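Alpha-galactosidase (Thermus thermophilus, PDB 6LCJ) probably hydrolyses terminal alpha-galactosyl residues of oligosaccharides such as stachyose, as a hexameric, thermostable GH36 glycosidase. Local coordinates at residues T66-E71 with P75-P80; L177-L182 with M216-E221; E184-S189 with R226-G231; E366-S369 with P375-P378. All coordinates share one frame; numbering follows the deposited sequence.

From the N terminus, interaction 1 comes first and closes a short turn within the loop between strand 56-59 and helix 80-84. Interactions 2 and 3 follow in the TIM barrel, and their segments alternate along the chain: 177-182, 184-189, 216-221, 226-231. Both use helix 175-185, which interaction 2 ties to helix 216-224 and interaction 3 to the start of strand 229-234; they touch through Ala220 and Ala230 and through Leu182 and Leu228. Interaction 4 closes the turn from helix 366-371 towards helix 380-388. Although distant in sequence, it meets interaction 1 where Ala77 CB lies 3.7 Å from Thr376 OG1, whereas interactions 2 and 3 lie about 33 to 38 Å from these two, centre to centre.

Interaction 1: T66-E71 with P75-P80; sequences TPLLPE and PQADDP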
loop_
_atom_site.group_PDB
_atom_site.type_symbol
_atom_site.label_atom_id
_atom_site.label_comp_id
_atom_site.label_asym_id
_atom_site.label_seq_id
_atom_site.Cartn_x
_atom_site.Cartn_y
_atom_site.Cartn_z
ATOM N N THR E 66 -13.095 -16.644 9.488
ATOM C CA THR E 66 -12.134 -15.788 10.183
ATOM C C THR E 66 -10.727 -16.374 10.080
ATOM O O THR E 66 -10.528 -17.541 10.416
ATOM C CB THR E 66 -12.518 -15.651 11.658
ATOM O OG1 THR E 66 -13.921 -15.369 11.785
ATOM C CG2 THR E 66 -11.711 -14.560 12.327
ATOM N N PRO E 67 -9.730 -15.596 9.657
ATOM C CA PRO E 67 -8.356 -16.114 9.635
ATOM C C PRO E 67 -7.904 -16.558 11.015
ATOM O O PRO E 67 -8.207 -15.922 12.023
ATOM C CB PRO E 67 -7.531 -14.922 9.135
ATOM C CG PRO E 67 -8.527 -14.028 8.429
ATOM C CD PRO E 67 -9.805 -14.201 9.186
ATOM N N LEU E 68 -7.166 -17.660 11.047
ATOM C CA LEU E 68 -6.664 -18.243 12.279
ATOM C C LEU E 68 -5.282 -17.674 12.548
ATOM O O LEU E 68 -4.437 -17.637 11.648
ATOM C CB LEU E 68 -6.611 -19.769 12.159
ATOM C CG LEU E 68 -6.232 -20.602 13.384
ATOM C CD1 LEU E 68 -6.949 -21.939 13.334
ATOM C CD2 LEU E 68 -4.733 -20.811 13.495
ATOM N N LEU E 69 -5.046 -17.243 13.780
ATOM C CA LEU E 69 -3.789 -16.634 14.179
ATOM C C LEU E 69 -3.182 -17.422 15.323
ATOM O O LEU E 69 -3.893 -18.138 16.039
ATOM C CB LEU E 69 -3.987 -15.172 14.615
ATOM C CG LEU E 69 -4.575 -14.229 13.560
ATOM C CD1 LEU E 69 -4.648 -12.812 14.092
ATOM C CD2 LEU E 69 -3.766 -14.296 12.285
ATOM N N PRO E 70 -1.853 -17.355 15.499
ATOM C CA PRO E 70 -0.896 -16.724 14.589
ATOM C C PRO E 70 -0.660 -17.598 13.351
ATOM O O PRO E 70 -0.981 -18.791 13.383
ATOM C CB PRO E 70 0.358 -16.638 15.439
ATOM C CG PRO E 70 0.272 -17.868 16.265
ATOM C CD PRO E 70 -1.168 -17.996 16.635
ATOM N N GLU E 71 -0.101 -17.019 12.287
ATOM C CA GLU E 71 0.210 -17.800 11.093
ATOM C C GLU E 71 1.044 -19.036 11.428
ATOM O O GLU E 71 0.836 -20.110 10.853
ATOM C CB GLU E 71 0.951 -16.919 10.088
ATOM C CG GLU E 71 0.520 -17.091 8.642
ATOM C CD GLU E 71 0.580 -15.787 7.855
ATOM O OE1 GLU E 71 1.525 -15.605 7.052
ATOM O OE2 GLU E 71 -0.322 -14.942 8.039
ATOM N N PRO E 75 -0.126 -24.805 10.439
ATOM C CA PRO E 75 0.155 -26.198 10.031
ATOM C C PRO E 75 -0.264 -27.243 11.064
ATOM O O PRO E 75 -0.503 -28.400 10.691
ATOM C CB PRO E 75 1.674 -26.205 9.802
ATOM C CG PRO E 75 2.024 -24.762 9.520
ATOM C CD PRO E 75 1.084 -23.961 10.391
ATOM N N GLN E 76 -0.378 -26.883 12.341
ATOM C CA GLN E 76 -0.805 -27.832 13.362
ATOM C C GLN E 76 -2.274 -27.671 13.746
ATOM O O GLN E 76 -2.736 -28.357 14.659
ATOM C CB GLN E 76 0.076 -27.714 14.612
ATOM C CG GLN E 76 -0.350 -26.646 15.595
ATOM C CD GLN E 76 0.847 -25.973 16.243
ATOM O OE1 GLN E 76 1.875 -25.801 15.599
ATOM N NE2 GLN E 76 0.720 -25.585 17.517
ATOM N N ALA E 77 -3.011 -26.789 13.065
ATOM C CA ALA E 77 -4.426 -26.552 13.312
ATOM C C ALA E 77 -5.327 -27.276 12.315
ATOM O O ALA E 77 -6.370 -27.817 12.701
ATOM C CB ALA E 77 -4.726 -25.047 13.278
ATOM N N ASP E 78 -4.942 -27.320 11.041
ATOM C CA ASP E 78 -5.809 -27.881 10.014
ATOM C C ASP E 78 -4.974 -28.097 8.754
ATOM O O ASP E 78 -3.777 -27.800 8.715
ATOM C CB ASP E 78 -7.005 -26.948 9.761
ATOM C CG ASP E 78 -8.281 -27.691 9.364
ATOM O OD1 ASP E 78 -8.200 -28.730 8.666
ATOM O OD2 ASP E 78 -9.381 -27.206 9.731
ATOM N N ASP E 79 -5.618 -28.639 7.732
ATOM C CA ASP E 79 -5.103 -28.594 6.372
ATOM C C ASP E 79 -4.814 -27.140 6.005
ATOM O O ASP E 79 -5.750 -26.325 5.967
ATOM C CB ASP E 79 -6.146 -29.211 5.431
ATOM C CG ASP E 79 -5.692 -29.301 3.978
ATOM O OD1 ASP E 79 -4.830 -28.511 3.520
ATOM O OD2 ASP E 79 -6.251 -30.172 3.277
ATOM N N PRO E 80 -3.554 -26.771 5.734
ATOM C CA PRO E 80 -3.246 -25.353 5.459
ATOM C C PRO E 80 -4.081 -24.742 4.350
ATOM O O PRO E 80 -4.416 -23.554 4.432
ATOM C CB PRO E 80 -1.757 -25.384 5.100
ATOM C CG PRO E 80 -1.229 -26.592 5.808
ATOM C CD PRO E 80 -2.342 -27.612 5.738
#
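Leu68 and Ala77 point their side chains at each other across this turn, and a single pair of methyl groups makes the side-chain meeting: Leu68 CD1 lies 3.8 Å from Ala77 CB. The leucine carries its CG anti to the backbone N (chi1 -175°), which sends the branch out across the gap to the alanine, while the two CA atoms stay 8.7 Å apart. Both residues are buried, so a branched apolar chain suits one wall and a single methyl the other. Nearer the closed end, the flank of the Pro75 ring comes up to the main chain of Glu71, with CD 3.9 Å from Glu71 O, a van der Waals approach. The whole is an irregular loop between strand 56-59 and helix 80-84, rich in prolines and with a cis peptide before Pro70. Arg74, in the linking turn, bonds back to Leu68 O through NE. The second arm runs into the N-cap of helix 80-84: Asp79 OD1 accepts from Phe81 N, and Asp79 N donates to Asp78 OD1 at 2.7 Å, reaching it from the anti side of the carboxylate, 16° out of its plane. Salt bridges from Asp78 to Arg47 and from Asp79 to Arg114 anchor the aspartates, and Pro70 packs on Trp371 of a second subunit.

Interaction 2: L177-L182 with M216-E221; sequences LLLRVL and MAFLAE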
loop_
_atom_site.group_PDB
_atom_site.type_symbol
_atom_site.label_atom_id
_atom_site.label_comp_id
_atom_site.label_asym_id
_atom_site.label_seq_id
_atom_site.Cartn_x
_atom_site.Cartn_y
_atom_site.Cartn_z
ATOM N N LEU E 177 8.418 -40.452 40.170
ATOM C CA LEU E 177 7.066 -39.942 40.350
ATOM C C LEU E 177 6.022 -40.888 39.765
ATOM O O LEU E 177 4.975 -41.124 40.386
ATOM C CB LEU E 177 6.963 -38.559 39.711
ATOM C CG LEU E 177 5.606 -38.015 39.262
ATOM C CD1 LEU E 177 4.788 -37.628 40.460
ATOM C CD2 LEU E 177 5.836 -36.812 38.390
ATOM N N LEU E 178 6.292 -41.454 38.581
ATOM C CA LEU E 178 5.313 -42.338 37.957
ATOM C C LEU E 178 5.245 -43.694 38.646
ATOM O O LEU E 178 4.203 -44.362 38.590
ATOM C CB LEU E 178 5.618 -42.508 36.464
ATOM C CG LEU E 178 5.429 -41.244 35.601
ATOM C CD1 LEU E 178 5.743 -41.500 34.129
ATOM C CD2 LEU E 178 4.022 -40.655 35.750
ATOM N N LEU E 179 6.331 -44.125 39.298
ATOM C CA LEU E 179 6.269 -45.363 40.071
ATOM C C LEU E 179 5.365 -45.205 41.289
ATOM O O LEU E 179 4.627 -46.126 41.643
ATOM C CB LEU E 179 7.675 -45.810 40.478
ATOM C CG LEU E 179 8.455 -46.527 39.364
ATOM C CD1 LEU E 179 9.911 -46.719 39.723
ATOM C CD2 LEU E 179 7.810 -47.853 39.003
ATOM N N ARG E 180 5.372 -44.034 41.923
ATOM C CA ARG E 180 4.448 -43.826 43.033
ATOM C C ARG E 180 3.014 -43.730 42.538
ATOM O O ARG E 180 2.096 -44.296 43.144
ATOM C CB ARG E 180 4.836 -42.573 43.815
ATOM C CG ARG E 180 6.224 -42.675 44.432
ATOM C CD ARG E 180 6.452 -41.631 45.496
ATOM N NE ARG E 180 6.514 -40.304 44.909
ATOM C CZ ARG E 180 7.535 -39.859 44.179
ATOM N NH1 ARG E 180 8.589 -40.640 43.951
ATOM N NH2 ARG E 180 7.500 -38.629 43.673
ATOM N N VAL E 181 2.803 -43.010 41.439
ATOM C CA VAL E 181 1.461 -42.884 40.888
ATOM C C VAL E 181 0.952 -44.246 40.442
ATOM O O VAL E 181 -0.225 -44.579 40.640
ATOM C CB VAL E 181 1.464 -41.849 39.745
ATOM C CG1 VAL E 181 0.161 -41.857 39.000
ATOM C CG2 VAL E 181 1.749 -40.466 40.310
ATOM N N LEU E 182 1.842 -45.065 39.861
ATOM C CA LEU E 182 1.471 -46.411 39.430
ATOM C C LEU E 182 0.912 -47.221 40.591
ATOM O O LEU E 182 -0.109 -47.913 40.449
ATOM C CB LEU E 182 2.677 -47.117 38.815
ATOM C CG LEU E 182 2.566 -48.621 38.516
ATOM C CD1 LEU E 182 1.649 -48.919 37.337
ATOM C CD2 LEU E 182 3.939 -49.212 38.273
ATOM N N MET E 216 13.314 -47.214 29.839
ATOM C CA MET E 216 11.879 -47.368 29.632
ATOM C C MET E 216 11.432 -48.814 29.756
ATOM O O MET E 216 10.276 -49.065 30.111
ATOM C CB MET E 216 11.469 -46.801 28.267
ATOM C CG MET E 216 11.841 -45.339 28.074
ATOM S SD MET E 216 11.357 -44.255 29.444
ATOM C CE MET E 216 9.563 -44.358 29.359
ATOM N N ALA E 217 12.308 -49.777 29.480
ATOM C CA ALA E 217 11.886 -51.170 29.580
ATOM C C ALA E 217 11.645 -51.571 31.027
ATOM O O ALA E 217 10.797 -52.426 31.297
ATOM C CB ALA E 217 12.924 -52.088 28.941
ATOM N N PHE E 218 12.367 -50.952 31.962
ATOM C CA PHE E 218 12.169 -51.224 33.381
ATOM C C PHE E 218 10.809 -50.721 33.852
ATOM O O PHE E 218 10.041 -51.458 34.487
ATOM C CB PHE E 218 13.295 -50.572 34.180
ATOM C CG PHE E 218 12.976 -50.367 35.625
ATOM C CD1 PHE E 218 13.043 -51.428 36.519
ATOM C CD2 PHE E 218 12.616 -49.110 36.098
ATOM C CE1 PHE E 218 12.745 -51.246 37.865
ATOM C CE2 PHE E 218 12.321 -48.912 37.442
ATOM C CZ PHE E 218 12.384 -49.987 38.328
ATOM N N LEU E 219 10.505 -49.455 33.552
ATOM C CA LEU E 219 9.199 -48.880 33.852
ATOM C C LEU E 219 8.056 -49.758 33.354
ATOM O O LEU E 219 7.072 -49.973 34.069
ATOM C CB LEU E 219 9.109 -47.492 33.225
ATOM C CG LEU E 219 8.285 -46.431 33.939
ATOM C CD1 LEU E 219 8.637 -46.388 35.410
ATOM C CD2 LEU E 219 8.578 -45.109 33.269
ATOM N N ALA E 220 8.155 -50.267 32.125
ATOM C CA ALA E 220 7.057 -51.077 31.606
ATOM C C ALA E 220 6.919 -52.395 32.359
ATOM O O ALA E 220 5.803 -52.901 32.510
ATOM C CB ALA E 220 7.239 -51.344 30.111
ATOM N N GLU E 221 8.033 -52.968 32.839
ATOM C CA GLU E 221 7.944 -54.237 33.551
ATOM C C GLU E 221 7.308 -54.053 34.924
ATOM O O GLU E 221 6.509 -54.892 35.359
ATOM C CB GLU E 221 9.325 -54.880 33.664
ATOM C CG GLU E 221 9.339 -56.230 34.397
ATOM C CD GLU E 221 8.242 -57.206 33.940
ATOM O OE1 GLU E 221 7.962 -57.290 32.717
ATOM O OE2 GLU E 221 7.662 -57.899 34.813
#
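The two helical segments come nearest at Leu179 and Leu219, whose CA atoms are 7.7 Å apart, a spacing bridged by side chains rather than by close backbone packing. Leu179 does the bridging from its side. Its CG sits anti to the carbonyl carbon (chi1 -80°), and although the bond from CA to CB does not aim at the other helix, the end of the chain swings nearer to it. There its two methyls divide the work, and the forked end of a leucine suits a place between an aromatic ring and an aliphatic chain. CD1 reaches the ring of Phe218 at CE2, 4.0 Å away, with the leucine and the aromatic side chain lying roughly at right angles and the methyl approaching the ring obliquely. Phe218 carries its ring to this meeting with CG anti to the backbone N (chi1 160°). CD2 turns to Leu219 instead, and Leu219 CD1 rests 4.0 Å from both CD2 and CG of Leu179, touching the fork of the leucine as well as one of its prongs. Helix 175-185, strand 192-195 and helix 216-224 are successive parts of the TIM barrel of the melibiase family, the parallel strands forming its inner wall and the two helices lying outside. Leu178 and Leu219 both reach the barrel strand 192-195 at Ile195, and Leu182 meets Phe193 of the same strand, so inward positions are apolar. Towards the outer side, Leu179 also packs on Arg214 and Arg222.

Interaction 3: E184-S189 with R226-G231; sequences EVAAFS and RGLRAG
At the N-terminal end of the TIM-barrel strands, where helices lead back into the sheet, Ala186 in the turn after helix 175-185 meets Leu228 and Arg226 in the connection from helix 216-224 to strand 229-234. A type I turn spans Val185 to Phe188, and its bond from Phe188 N to Val185 O measures 3.0 Å. Helix 216-224 ends in a Schellman motif with Gly227 as its C-prime residue: Leu228 N returns to Ile223 O and Gly227 N to Arg224 O, and the positive phi of 79° is one that glycine adopts easily. Beyond the glycine, Leu228 points towards the turn and lays CD1 against its apolar side, 4.2 Å from Ala186 CA, 4.4 Å from Ala186 CB and 4.5 Å from Val185 CG1. Leucine fits because the site is buried and its neighbours, Ile223 among them, are aliphatic. The chain then becomes strand 229-231, bonded through its backbone to strand 192-195. Ala186 takes part on two fronts, since its methyl also lies under the side chain of Arg226. That arginine is bent at chi2 and chi3 (-76° and -128°), which folds the chain back over the alanine, and the small methyl lets the flat cation come close. Its charge is met outside the two segments, where NH2 forms a salt bridge with Asp183 OD1 from helix 175-185. Against the guanidinium the alanine sits over one face, shifted towards the rim, and its nearest approach is from Ala186 CB to Arg226 NH1, 3.6 Å.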
loop_
_atom_site.group_PDB
_atom_site.type_symbol
_atom_site.label_atom_id
_atom_site.label_comp_id
_atom_site.label_asym_id
_atom_site.label_seq_id
_atom_site.Cartn_x
_atom_site.Cartn_y
_atom_site.Cartn_z
ATOM N N GLU E 184 -0.723 -46.118 43.263
ATOM C CA GLU E 184 -2.099 -45.712 43.530
ATOM C C GLU E 184 -3.029 -46.074 42.379
ATOM O O GLU E 184 -4.177 -46.481 42.605
ATOM C CB GLU E 184 -2.155 -44.220 43.794
ATOM C CG GLU E 184 -1.171 -43.775 44.824
ATOM C CD GLU E 184 -1.870 -43.192 46.018
ATOM O OE1 GLU E 184 -1.381 -42.169 46.555
ATOM O OE2 GLU E 184 -2.928 -43.749 46.399
ATOM N N VAL E 185 -2.562 -45.910 41.137
ATOM C CA VAL E 185 -3.410 -46.177 39.983
ATOM C C VAL E 185 -3.774 -47.656 39.921
ATOM O O VAL E 185 -4.881 -48.015 39.495
ATOM C CB VAL E 185 -2.715 -45.697 38.688
ATOM C CG1 VAL E 185 -3.399 -46.280 37.448
ATOM C CG2 VAL E 185 -2.677 -44.171 38.619
ATOM N N ALA E 186 -2.874 -48.536 40.375
ATOM C CA ALA E 186 -3.112 -49.971 40.241
ATOM C C ALA E 186 -4.300 -50.451 41.074
ATOM O O ALA E 186 -4.862 -51.514 40.784
ATOM C CB ALA E 186 -1.847 -50.740 40.619
ATOM N N ALA E 187 -4.713 -49.682 42.083
ATOM C CA ALA E 187 -5.891 -50.045 42.863
ATOM C C ALA E 187 -7.195 -49.875 42.088
ATOM O O ALA E 187 -8.220 -50.411 42.513
ATOM C CB ALA E 187 -5.938 -49.212 44.144
ATOM N N PHE E 188 -7.190 -49.153 40.969
ATOM C CA PHE E 188 -8.404 -48.859 40.216
ATOM C C PHE E 188 -8.540 -49.797 39.022
ATOM O O PHE E 188 -7.582 -50.429 38.587
ATOM C CB PHE E 188 -8.401 -47.396 39.747
ATOM C CG PHE E 188 -8.576 -46.401 40.863
ATOM C CD1 PHE E 188 -7.497 -46.029 41.658
ATOM C CD2 PHE E 188 -9.828 -45.856 41.133
ATOM C CE1 PHE E 188 -7.665 -45.118 42.685
ATOM C CE2 PHE E 188 -10.010 -44.940 42.172
ATOM C CZ PHE E 188 -8.934 -44.570 42.946
ATOM N N SER E 189 -9.742 -49.845 38.456
ATOM C CA SER E 189 -10.004 -50.757 37.345
ATOM C C SER E 189 -9.485 -50.221 36.015
ATOM O O SER E 189 -10.244 -50.131 35.047
ATOM C CB SER E 189 -11.501 -51.029 37.231
ATOM O OG SER E 189 -11.962 -51.842 38.287
ATOM N N ARG E 226 2.035 -55.006 37.898
ATOM C CA ARG E 226 0.833 -54.635 38.633
ATOM C C ARG E 226 -0.437 -54.909 37.834
ATOM O O ARG E 226 -1.487 -54.320 38.117
ATOM C CB ARG E 226 0.896 -53.170 39.057
ATOM C CG ARG E 226 1.908 -52.903 40.143
ATOM C CD ARG E 226 1.372 -53.391 41.478
ATOM N NE ARG E 226 1.421 -52.367 42.526
ATOM C CZ ARG E 226 0.423 -52.126 43.380
ATOM N NH1 ARG E 226 -0.704 -52.829 43.308
ATOM N NH2 ARG E 226 0.545 -51.184 44.308
ATOM N N GLY E 227 -0.359 -55.794 36.843
ATOM C CA GLY E 227 -1.522 -56.171 36.075
ATOM C C GLY E 227 -1.936 -55.193 35.001
ATOM O O GLY E 227 -3.044 -55.315 34.474
ATOM N N LEU E 228 -1.085 -54.241 34.638
ATOM C CA LEU E 228 -1.447 -53.215 33.675
ATOM C C LEU E 228 -0.578 -53.311 32.430
ATOM O O LEU E 228 0.630 -53.561 32.517
ATOM C CB LEU E 228 -1.312 -51.817 34.288
ATOM C CG LEU E 228 -2.340 -51.452 35.357
ATOM C CD1 LEU E 228 -1.834 -50.304 36.211
ATOM C CD2 LEU E 228 -3.628 -51.085 34.682
ATOM N N ARG E 229 -1.207 -53.117 31.274
ATOM C CA ARG E 229 -0.457 -52.894 30.049
ATOM C C ARG E 229 0.230 -51.538 30.103
ATOM O O ARG E 229 -0.279 -50.581 30.694
ATOM C CB ARG E 229 -1.379 -52.944 28.835
ATOM C CG ARG E 229 -2.063 -54.271 28.610
ATOM C CD ARG E 229 -3.206 -54.110 27.611
ATOM N NE ARG E 229 -2.707 -53.737 26.295
ATOM C CZ ARG E 229 -3.461 -53.702 25.202
ATOM N NH1 ARG E 229 -4.745 -54.024 25.264
ATOM N NH2 ARG E 229 -2.923 -53.354 24.042
ATOM N N ALA E 230 1.388 -51.457 29.464
ATOM C CA ALA E 230 2.205 -50.255 29.477
ATOM C C ALA E 230 2.011 -49.469 28.180
ATOM O O ALA E 230 2.019 -50.049 27.092
ATOM C CB ALA E 230 3.674 -50.622 29.678
ATOM N N GLY E 231 1.846 -48.155 28.305
ATOM C CA GLY E 231 1.579 -47.288 27.166
ATOM C C GLY E 231 2.641 -46.213 27.054
ATOM O O GLY E 231 3.129 -45.712 28.071
#

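Interaction 4: E366-S369 with P375-P378; sequences EERS and PTGP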
loop_
_atom_site.group_PDB
_atom_site.type_symbol
_atom_site.label_atom_id
_atom_site.label_comp_id
_atom_site.label_asym_id
_atom_site.label_seq_id
_atom_site.Cartn_x
_atom_site.Cartn_y
_atom_site.Cartn_z
ATOM N N GLU E 366 -10.112 -17.882 26.080
ATOM C CA GLU E 366 -10.750 -17.055 25.064
ATOM C C GLU E 366 -9.798 -16.080 24.394
ATOM O O GLU E 366 -10.130 -15.555 23.331
ATOM C CB GLU E 366 -11.960 -16.316 25.649
ATOM C CG GLU E 366 -13.258 -17.182 25.576
ATOM C CD GLU E 366 -14.063 -17.015 24.269
ATOM O OE1 GLU E 366 -15.016 -16.194 24.240
ATOM O OE2 GLU E 366 -13.736 -17.717 23.272
ATOM N N GLU E 367 -8.606 -15.859 24.944
ATOM C CA GLU E 367 -7.589 -15.182 24.148
ATOM C C GLU E 367 -7.244 -15.985 22.900
ATOM O O GLU E 367 -7.097 -15.420 21.812
ATOM C CB GLU E 367 -6.337 -14.918 24.979
ATOM C CG GLU E 367 -6.350 -13.535 25.609
ATOM C CD GLU E 367 -7.423 -13.449 26.654
ATOM O OE1 GLU E 367 -7.445 -14.358 27.498
ATOM O OE2 GLU E 367 -8.257 -12.521 26.616
ATOM N N ARG E 368 -7.130 -17.305 23.028
ATOM C CA ARG E 368 -6.803 -18.118 21.861
ATOM C C ARG E 368 -8.040 -18.437 21.021
ATOM O O ARG E 368 -7.976 -18.418 19.785
ATOM C CB ARG E 368 -6.099 -19.401 22.300
ATOM C CG ARG E 368 -5.769 -20.324 21.153
ATOM C CD ARG E 368 -4.737 -21.364 21.559
ATOM N NE ARG E 368 -4.390 -22.196 20.420
ATOM C CZ ARG E 368 -3.541 -23.217 20.449
ATOM N NH1 ARG E 368 -2.916 -23.552 21.572
ATOM N NH2 ARG E 368 -3.322 -23.900 19.340
ATOM N N SER E 369 -9.178 -18.704 21.658
ATOM C CA SER E 369 -10.334 -19.109 20.876
ATOM C C SER E 369 -10.999 -17.933 20.170
ATOM O O SER E 369 -11.520 -18.093 19.061
ATOM C CB SER E 369 -11.328 -19.841 21.769
ATOM O OG SER E 369 -10.762 -21.067 22.193
ATOM N N PRO E 375 -10.004 -22.242 17.241
ATOM C CA PRO E 375 -10.796 -23.206 18.006
ATOM C C PRO E 375 -10.164 -24.587 18.126
ATOM O O PRO E 375 -10.860 -25.533 18.494
ATOM C CB PRO E 375 -12.092 -23.264 17.193
ATOM C CG PRO E 375 -11.595 -23.122 15.793
ATOM C CD PRO E 375 -10.496 -22.110 15.862
ATOM N N THR E 376 -8.878 -24.739 17.837
ATOM C CA THR E 376 -8.209 -26.029 17.903
ATOM C C THR E 376 -7.292 -26.155 19.111
ATOM O O THR E 376 -6.652 -27.201 19.282
ATOM C CB THR E 376 -7.392 -26.302 16.618
ATOM O OG1 THR E 376 -6.158 -25.573 16.657
ATOM C CG2 THR E 376 -8.171 -25.937 15.356
ATOM N N GLY E 377 -7.214 -25.132 19.959
ATOM C CA GLY E 377 -6.349 -25.181 21.110
ATOM C C GLY E 377 -6.996 -25.930 22.254
ATOM O O GLY E 377 -8.212 -26.150 22.273
ATOM N N PRO E 378 -6.188 -26.321 23.242
ATOM C CA PRO E 378 -6.719 -27.049 24.404
ATOM C C PRO E 378 -7.852 -26.305 25.094
ATOM O O PRO E 378 -7.808 -25.082 25.276
ATOM C CB PRO E 378 -5.505 -27.185 25.327
ATOM C CG PRO E 378 -4.324 -27.075 24.408
ATOM C CD PRO E 378 -4.730 -26.137 23.314
#
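Arg368 lays one face of its guanidinium over the backbone of Gly377, with Gly377 CA beneath the middle of the group and 3.5 Å from Arg368 CZ. Next to it, Pro378 CD comes obliquely to Arg368 NH1 at 3.6 Å, while Thr376 OG1 stays 4.2 Å from Arg368 NH2. The arginine reaches this far by holding its chain straight: CG is anti to the backbone N (chi1 178°), and the run from CG to NE is extended. Glycine suits the spot because its bare CA allows the flat group to lie directly on the backbone. The polar atoms are fixed from the turn between the segments. Arg368 NE makes a salt bridge with Asp374 OD2, whose other oxygen, OD1, is hydrogen-bonded to Thr376 OG1, so one carboxylate steadies both arms. Farther out, Asn382 ND2 bonds to both Gly377 O and Ser369 OG, tying helix 380-388 to the end of this turn and to helix 366-371. The contact takes part in an interface between subunits of the hexamer, for Arg368 packs on Glu367 of a second subunit, and Glu367 OE2 pairs with Arg73 NH2 of that subunit. With one face on carbon and Asp374 bridging to NE, the guanidinium combines apolar packing with ionic pairing, and the aspartate probably limits its rotation.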